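Long-range contacts in N-acylethanolamine-hydrolyzing acid amidase subunit beta (Caenorhabditis elegans, PDB 6DY3), which probably hydrolyses bioactive fatty acid amides such as N-palmitoylethanolamine to ethanolamine and free fatty acids, as one half of an autocatalytically cleaved heterodimer: residues T57-G62 and P220-Y225; S65-A70 and Y123-G128; K87-V92 and T116-P121. All blocks are in the same frame, centred on the assembly; numbering follows the deposited sequence.

In the fold
From the N terminus, three contacts close loops one within another, a clear case of nested long-range contacts. Interaction 1 starts on strand 57-60 and closes the longest loop, meeting helix 222-226 nearly at the end of the chain. Directly afterwards comes strand 64-70, the neighbour of 57-60 in the seven-stranded sheet, which pairs with strand 122-127 in interaction 2 and so encloses the helices between them. Within that loop, interaction 3 joins the corner between helices 76-89 and 92-102 to the segment entering strand 122-127. No loops cross. Gly58 and Val66 link interactions 1 and 2 through backbone, while Leu68 packs on Val92 between interactions 2 and 3.

Interaction 1 of 3, residues T57-G62 and P220-Y225; sequences TGQRPG and PDSADY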
# COMPACT_ATOMS: atom_id res chain seq x y z
N THR B 57 2.18 -0.50 -1.72
CA THR B 57 3.44 -0.93 -1.13
C THR B 57 4.42 -1.05 -2.28
O THR B 57 4.28 -1.95 -3.12
CB THR B 57 3.30 -2.27 -0.39
OG1 THR B 57 2.20 -2.21 0.53
CG2 THR B 57 4.59 -2.61 0.35
N GLY B 58 5.41 -0.15 -2.34
CA GLY B 58 6.26 -0.07 -3.50
C GLY B 58 7.64 0.47 -3.19
O GLY B 58 7.92 0.90 -2.07
N GLN B 59 8.49 0.46 -4.21
CA GLN B 59 9.90 0.78 -4.05
C GLN B 59 10.45 1.39 -5.33
O GLN B 59 10.19 0.89 -6.43
CB GLN B 59 10.71 -0.46 -3.68
CG GLN B 59 12.18 -0.20 -3.46
CD GLN B 59 12.97 -1.48 -3.29
OE1 GLN B 59 13.52 -1.74 -2.22
NE2 GLN B 59 13.05 -2.28 -4.35
N ARG B 60 11.22 2.47 -5.18
CA ARG B 60 12.04 2.99 -6.26
C ARG B 60 13.45 2.43 -6.05
O ARG B 60 14.20 2.97 -5.22
CB ARG B 60 12.05 4.52 -6.23
CG ARG B 60 12.90 5.17 -7.30
CD ARG B 60 12.13 5.39 -8.58
NE ARG B 60 12.75 6.40 -9.43
CZ ARG B 60 12.26 6.80 -10.60
NH1 ARG B 60 11.14 6.27 -11.08
NH2 ARG B 60 12.89 7.73 -11.30
N PRO B 61 13.85 1.38 -6.76
CA PRO B 61 15.07 0.66 -6.36
C PRO B 61 16.27 1.58 -6.25
O PRO B 61 16.52 2.43 -7.10
CB PRO B 61 15.24 -0.38 -7.48
CG PRO B 61 14.41 0.12 -8.61
CD PRO B 61 13.27 0.84 -7.99
N GLY B 62 17.01 1.41 -5.15
CA GLY B 62 18.18 2.22 -4.89
C GLY B 62 17.91 3.57 -4.28
O GLY B 62 18.86 4.24 -3.84
N PRO B 220 22.39 -2.59 -2.92
CA PRO B 220 22.79 -2.55 -4.34
C PRO B 220 21.93 -3.44 -5.23
O PRO B 220 21.93 -3.25 -6.45
CB PRO B 220 24.24 -3.03 -4.32
CG PRO B 220 24.37 -3.82 -3.06
CD PRO B 220 23.45 -3.17 -2.07
N ASP B 221 21.20 -4.39 -4.65
CA ASP B 221 20.30 -5.27 -5.39
C ASP B 221 18.90 -5.21 -4.79
O ASP B 221 18.22 -6.23 -4.64
CB ASP B 221 20.82 -6.71 -5.39
CG ASP B 221 21.01 -7.25 -3.98
OD1 ASP B 221 21.42 -6.48 -3.08
OD2 ASP B 221 20.74 -8.46 -3.76
N SER B 222 18.46 -4.00 -4.43
CA SER B 222 17.19 -3.85 -3.72
C SER B 222 16.04 -4.45 -4.52
O SER B 222 15.12 -5.04 -3.94
CB SER B 222 16.92 -2.37 -3.43
OG SER B 222 16.85 -1.62 -4.63
N ALA B 223 16.06 -4.31 -5.84
CA ALA B 223 15.00 -4.89 -6.66
C ALA B 223 15.00 -6.40 -6.56
O ALA B 223 13.94 -7.02 -6.42
CB ALA B 223 15.16 -4.45 -8.12
N ASP B 224 16.18 -7.03 -6.59
CA ASP B 224 16.25 -8.48 -6.47
C ASP B 224 15.75 -8.94 -5.11
O ASP B 224 15.06 -9.96 -5.00
CB ASP B 224 17.68 -8.96 -6.70
CG ASP B 224 18.15 -8.74 -8.14
OD1 ASP B 224 17.32 -8.32 -8.97
OD2 ASP B 224 19.34 -9.00 -8.43
N TYR B 225 16.09 -8.20 -4.06
CA TYR B 225 15.63 -8.55 -2.72
C TYR B 225 14.11 -8.45 -2.60
O TYR B 225 13.45 -9.40 -2.15
CB TYR B 225 16.31 -7.65 -1.68
CG TYR B 225 15.83 -7.90 -0.28
CD1 TYR B 225 16.33 -8.96 0.46
CD2 TYR B 225 14.85 -7.10 0.29
CE1 TYR B 225 15.89 -9.21 1.74
CE2 TYR B 225 14.40 -7.34 1.58
CZ TYR B 225 14.92 -8.40 2.29
OH TYR B 225 14.48 -8.65 3.57
O HOH W 1 14.25 -3.87 -1.12
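Asp221 takes the N-cap position of helix 222-226 and starts its first turn through the backbone, its O accepting a hydrogen bond from Tyr225 N at 3.0 Å. The next residue carries most of the contact. Ser222 points its CB toward 57-62, and its OG sits between its own backbone N and carbonyl carbon (chi1 60°), which turns the hydroxyl to the corner where the strand ends. There OG lies 3.1 Å from Gly62 N and 3.5 Å from Pro61 CB. The carbonyl of Ser222 is met differently, by the flat end of a long side chain. Gln59 is extended, with CG anti to the backbone N (chi1 -178°), and its amide arrives end-on: NE2 gives Ser222 O a weak but straight hydrogen bond of 3.5 Å, at an N-H...O angle of 171°. Water 1 runs alongside, donating to both Gln59 OE1 (2.5 Å) and Ser222 O (3.2 Å), so that both polar atoms of the amide are tied, directly or through water, to one carbonyl oxygen.

The contact ties the two layers of the Ntn-hydrolase sandwich together at one margin. Strand 57-60 belongs to the seven-stranded sheet, whereas the short helix follows strand 209-215 of the other; Thr57 and Gln59 rest on Met215 of that strand. One residue further on, Ala223 sets its methyl against the proline ring, CB to Pro61 CB at 4.1 Å, an apolar touch beside the serine hydroxyl. Past it, Asp224, whose CB points away from 57-62, forms a salt bridge with Arg227 through OD1, and Tyr225 reaches Glu192 with its OH.

Interaction 2 of 3, residues S65-A70 and Y123-G128; sequences SVSLNA and YIIVAG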
# COMPACT_ATOMS: atom_id res chain seq x y z
N SER B 65 11.57 3.57 -0.59
CA SER B 65 10.41 2.70 -0.58
C SER B 65 9.27 3.39 0.17
O SER B 65 9.50 4.29 0.99
CB SER B 65 10.73 1.33 0.06
OG SER B 65 11.21 1.48 1.38
N VAL B 66 8.04 2.99 -0.13
CA VAL B 66 6.86 3.64 0.41
C VAL B 66 5.80 2.59 0.70
O VAL B 66 5.69 1.57 0.00
CB VAL B 66 6.31 4.72 -0.53
CG1 VAL B 66 5.97 4.13 -1.87
CG2 VAL B 66 5.11 5.40 0.08
N SER B 67 5.03 2.82 1.77
CA SER B 67 3.84 2.05 2.08
C SER B 67 2.78 2.97 2.67
O SER B 67 3.09 3.92 3.40
CB SER B 67 4.14 0.90 3.06
OG SER B 67 4.42 1.39 4.36
N LEU B 68 1.52 2.69 2.36
CA LEU B 68 0.40 3.51 2.81
C LEU B 68 -0.48 2.71 3.76
O LEU B 68 -0.88 1.58 3.45
CB LEU B 68 -0.42 4.02 1.64
CG LEU B 68 -1.58 4.95 2.02
CD1 LEU B 68 -1.62 6.16 1.11
CD2 LEU B 68 -2.89 4.19 1.97
N ASN B 69 -0.78 3.30 4.92
CA ASN B 69 -1.74 2.75 5.86
C ASN B 69 -2.99 3.61 5.85
O ASN B 69 -2.91 4.84 5.93
CB ASN B 69 -1.16 2.71 7.28
CG ASN B 69 0.03 1.78 7.40
OD1 ASN B 69 0.56 1.29 6.40
ND2 ASN B 69 0.46 1.53 8.64
N ALA B 70 -4.15 2.97 5.76
CA ALA B 70 -5.39 3.70 5.91
C ALA B 70 -5.49 4.24 7.33
O ALA B 70 -4.95 3.65 8.27
CB ALA B 70 -6.58 2.80 5.59
N TYR B 123 -1.60 7.22 6.60
CA TYR B 123 -0.20 7.34 6.99
C TYR B 123 0.65 6.85 5.83
O TYR B 123 0.51 5.70 5.40
CB TYR B 123 0.10 6.52 8.24
CG TYR B 123 -0.59 6.99 9.50
CD1 TYR B 123 -0.22 8.18 10.12
CD2 TYR B 123 -1.59 6.23 10.09
CE1 TYR B 123 -0.84 8.60 11.27
CE2 TYR B 123 -2.21 6.64 11.25
CZ TYR B 123 -1.83 7.83 11.83
OH TYR B 123 -2.45 8.24 12.99
N ILE B 124 1.53 7.72 5.35
CA ILE B 124 2.48 7.37 4.29
C ILE B 124 3.84 7.22 4.95
O ILE B 124 4.38 8.18 5.52
CB ILE B 124 2.50 8.43 3.18
CG1 ILE B 124 1.10 8.56 2.56
CG2 ILE B 124 3.52 8.06 2.12
CD1 ILE B 124 0.96 9.68 1.55
N ILE B 125 4.40 6.02 4.87
CA ILE B 125 5.69 5.70 5.48
C ILE B 125 6.71 5.58 4.36
O ILE B 125 6.53 4.78 3.43
CB ILE B 125 5.62 4.40 6.30
CG1 ILE B 125 4.69 4.58 7.51
CG2 ILE B 125 7.00 3.97 6.76
CD1 ILE B 125 3.22 4.33 7.22
N VAL B 126 7.78 6.37 4.45
CA VAL B 126 8.79 6.44 3.41
C VAL B 126 10.14 6.12 4.03
O VAL B 126 10.47 6.61 5.12
CB VAL B 126 8.81 7.83 2.73
CG1 VAL B 126 9.67 7.80 1.47
CG2 VAL B 126 7.40 8.30 2.42
N ALA B 127 10.93 5.31 3.33
CA ALA B 127 12.26 4.91 3.77
C ALA B 127 13.28 5.27 2.69
O ALA B 127 13.03 5.09 1.50
CB ALA B 127 12.31 3.41 4.07
N GLY B 128 14.43 5.78 3.12
CA GLY B 128 15.46 6.22 2.20
C GLY B 128 16.77 5.47 2.32
O GLY B 128 16.79 4.28 2.64
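Ser67 OG is gripped by two hydrogen bonds, one with Ser3 OG and one with His15 NE2, and the other nitrogen of that histidine, ND1, bonds Ser65 OG, so the imidazole spans alternate residues of one strand. The serines lie in the seven-stranded antiparallel sheet of the Ntn-hydrolase fold, on the face turned to the second sheet, which carries His15 and Ser3. Here strands 65-70 and 123-127 run antiparallel, their directions 161° apart, and illustrate how a regular backbone ladder sorts side chains onto two faces.

Three hydrogen-bonded pairs, Ser65 with Ala127, Ser67 with Ile125 and Asn69 with Tyr123, contribute six N-H...O bonds. The straightest of the six belongs to the central pair: Ile125 N points at Ser67 O nearly along the C=O axis, at 2.9 Å with an N-H...O angle of 177°. Ile125 O takes Ser67 N at 3.0 Å and also a CA-H...O contact from Val66 CA at 3.2 Å.

On the opposite face, Val66 and Ile124 stand side by side, CG2 to CG2 at 3.7 Å. Leu68 crosses Ile124 obliquely, CD1 meeting its CG1 at 3.9 Å. Helix 92-102 covers this apolar row through Ile96 and Leu100.

Back on the serine side, Ser65 OG lies 3.5 Å from Ala127 CB. Asn69 is held through OD1 by Ser3 OG and through ND2 by Thr162 O, with its side chain about 4 Å from that of Cys1, the probable nucleophile. Ile125 bends at chi2 (86°), bringing its CD1 to within 4.1 Å of Asn69 CG.

Interaction 3 of 3, residues K87-V92 and T116-P121; sequences KFKRPV and THLFSP
The guanidinium of Arg90 lies flat on the imidazole of His117, centres 4.1 Å apart and planes inclined by 22°. It does so at the corner between helices 76-89 and 92-102 of the Ntn-hydrolase fold, where the loop leading into strand 122-127 passes alongside, and it exemplifies one arginine serving both a ring and a backbone. The side chain leaves extended, CG anti to the backbone N, then bends at chi3 (-86°), so that the side chains cross at about a right angle while the guanidinium is laid flat on the imidazole. A positive charge on that face would be expected to disfavour protonation of His117. The edge of the guanidinium is used separately: NH1 donates to Leu118 O at 2.7 Å, approaching a lone pair in the carbonyl plane, with an N-H...O angle of 150°.

Lower down the same side chain, Arg90 CD meets the rim of the Phe119 ring, 3.7 Å from its CD1. Val92, opening the next helix, comes from another direction: its CG2 lies over a face of that ring, and its CG1 sits 3.9 Å from Phe119 CZ. The same CG2 touches Ser120 CB at 3.7 Å, so the valine straddles two neighbouring residues. Phe95 adds an edge-to-face partner for Phe119.

Waters add further bridges. One, in the guanidinium plane, accepts from both Arg90 NH1 and Leu118 N; one links Lys87 NZ to Ser120 OG; another donates to Arg90 O at 2.6 Å and accepts from Ser120 N at 2.9 Å.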
# COMPACT_ATOMS: atom_id res chain seq x y z
N LYS B 87 -11.42 10.61 -1.75
CA LYS B 87 -10.95 9.42 -2.45
C LYS B 87 -11.18 9.54 -3.95
O LYS B 87 -10.36 9.07 -4.75
CB LYS B 87 -11.64 8.17 -1.90
CG LYS B 87 -11.06 7.68 -0.58
CD LYS B 87 -11.71 6.37 -0.17
CE LYS B 87 -10.95 5.70 0.96
NZ LYS B 87 -11.03 6.46 2.23
N PHE B 88 -12.30 10.15 -4.36
CA PHE B 88 -12.57 10.38 -5.77
C PHE B 88 -11.76 11.55 -6.31
O PHE B 88 -11.33 11.55 -7.47
CB PHE B 88 -14.06 10.63 -6.00
CG PHE B 88 -14.87 9.38 -6.18
CD1 PHE B 88 -15.04 8.83 -7.44
CD2 PHE B 88 -15.47 8.76 -5.09
CE1 PHE B 88 -15.79 7.67 -7.62
CE2 PHE B 88 -16.23 7.60 -5.25
CZ PHE B 88 -16.39 7.06 -6.52
N LYS B 89 -11.55 12.57 -5.48
CA LYS B 89 -10.88 13.78 -5.94
C LYS B 89 -9.41 13.51 -6.25
O LYS B 89 -8.85 14.12 -7.17
CB LYS B 89 -11.00 14.86 -4.87
CG LYS B 89 -10.79 16.29 -5.35
CD LYS B 89 -11.96 16.77 -6.19
CE LYS B 89 -11.78 18.22 -6.61
NZ LYS B 89 -12.93 18.70 -7.43
N ARG B 90 -8.77 12.60 -5.51
CA ARG B 90 -7.36 12.27 -5.72
C ARG B 90 -7.16 10.79 -5.42
O ARG B 90 -6.78 10.42 -4.30
CB ARG B 90 -6.45 13.13 -4.86
CG ARG B 90 -4.97 12.95 -5.14
CD ARG B 90 -4.17 14.11 -4.57
NE ARG B 90 -4.11 15.23 -5.52
CZ ARG B 90 -4.79 16.36 -5.41
NH1 ARG B 90 -5.61 16.57 -4.38
NH2 ARG B 90 -4.66 17.31 -6.33
N PRO B 91 -7.41 9.91 -6.39
CA PRO B 91 -7.26 8.47 -6.15
C PRO B 91 -5.90 8.13 -5.54
O PRO B 91 -4.85 8.49 -6.07
CB PRO B 91 -7.43 7.87 -7.54
CG PRO B 91 -8.31 8.83 -8.24
CD PRO B 91 -7.91 10.19 -7.75
N VAL B 92 -5.94 7.42 -4.41
CA VAL B 92 -4.76 7.27 -3.57
C VAL B 92 -3.73 6.35 -4.22
O VAL B 92 -2.55 6.69 -4.32
CB VAL B 92 -5.17 6.77 -2.17
CG1 VAL B 92 -3.95 6.37 -1.35
CG2 VAL B 92 -5.96 7.85 -1.45
N THR B 116 0.13 20.31 0.35
CA THR B 116 -1.15 20.69 0.92
C THR B 116 -2.20 20.62 -0.18
O THR B 116 -2.33 21.53 -0.99
CB THR B 116 -1.09 22.09 1.52
OG1 THR B 116 -0.11 22.13 2.56
CG2 THR B 116 -2.45 22.48 2.09
N HIS B 117 -2.95 19.52 -0.20
CA HIS B 117 -4.07 19.37 -1.12
C HIS B 117 -4.95 18.26 -0.58
O HIS B 117 -4.55 17.50 0.31
CB HIS B 117 -3.59 19.07 -2.54
CG HIS B 117 -2.57 17.97 -2.63
ND1 HIS B 117 -2.70 16.78 -1.96
CD2 HIS B 117 -1.40 17.90 -3.30
CE1 HIS B 117 -1.66 16.01 -2.22
NE2 HIS B 117 -0.85 16.67 -3.03
N LEU B 118 -6.17 18.18 -1.11
CA LEU B 118 -7.09 17.14 -0.68
C LEU B 118 -6.45 15.77 -0.85
O LEU B 118 -6.01 15.40 -1.94
CB LEU B 118 -8.40 17.22 -1.47
CG LEU B 118 -9.43 18.25 -1.02
CD1 LEU B 118 -10.62 18.24 -1.96
CD2 LEU B 118 -9.90 18.01 0.42
N PHE B 119 -6.40 15.01 0.24
CA PHE B 119 -5.87 13.66 0.20
C PHE B 119 -6.55 12.85 1.30
O PHE B 119 -6.77 13.35 2.40
CB PHE B 119 -4.35 13.64 0.37
CG PHE B 119 -3.72 12.37 -0.11
CD1 PHE B 119 -3.40 12.22 -1.45
CD2 PHE B 119 -3.46 11.34 0.77
CE1 PHE B 119 -2.82 11.04 -1.90
CE2 PHE B 119 -2.88 10.15 0.33
CZ PHE B 119 -2.56 10.01 -1.01
N SER B 120 -6.88 11.61 0.97
CA SER B 120 -7.59 10.77 1.92
C SER B 120 -6.74 10.59 3.18
O SER B 120 -5.53 10.37 3.07
CB SER B 120 -7.89 9.41 1.28
OG SER B 120 -8.77 8.65 2.09
N PRO B 121 -7.33 10.71 4.37
CA PRO B 121 -6.53 10.54 5.59
C PRO B 121 -5.84 9.18 5.60
O PRO B 121 -6.45 8.15 5.28
CB PRO B 121 -7.56 10.67 6.71
CG PRO B 121 -8.65 11.48 6.13
CD PRO B 121 -8.72 11.08 4.68
O HOH W 2 -10.96 9.55 2.73
O HOH W 3 -7.39 11.19 -1.88
O HOH W 4 -6.58 19.41 -4.11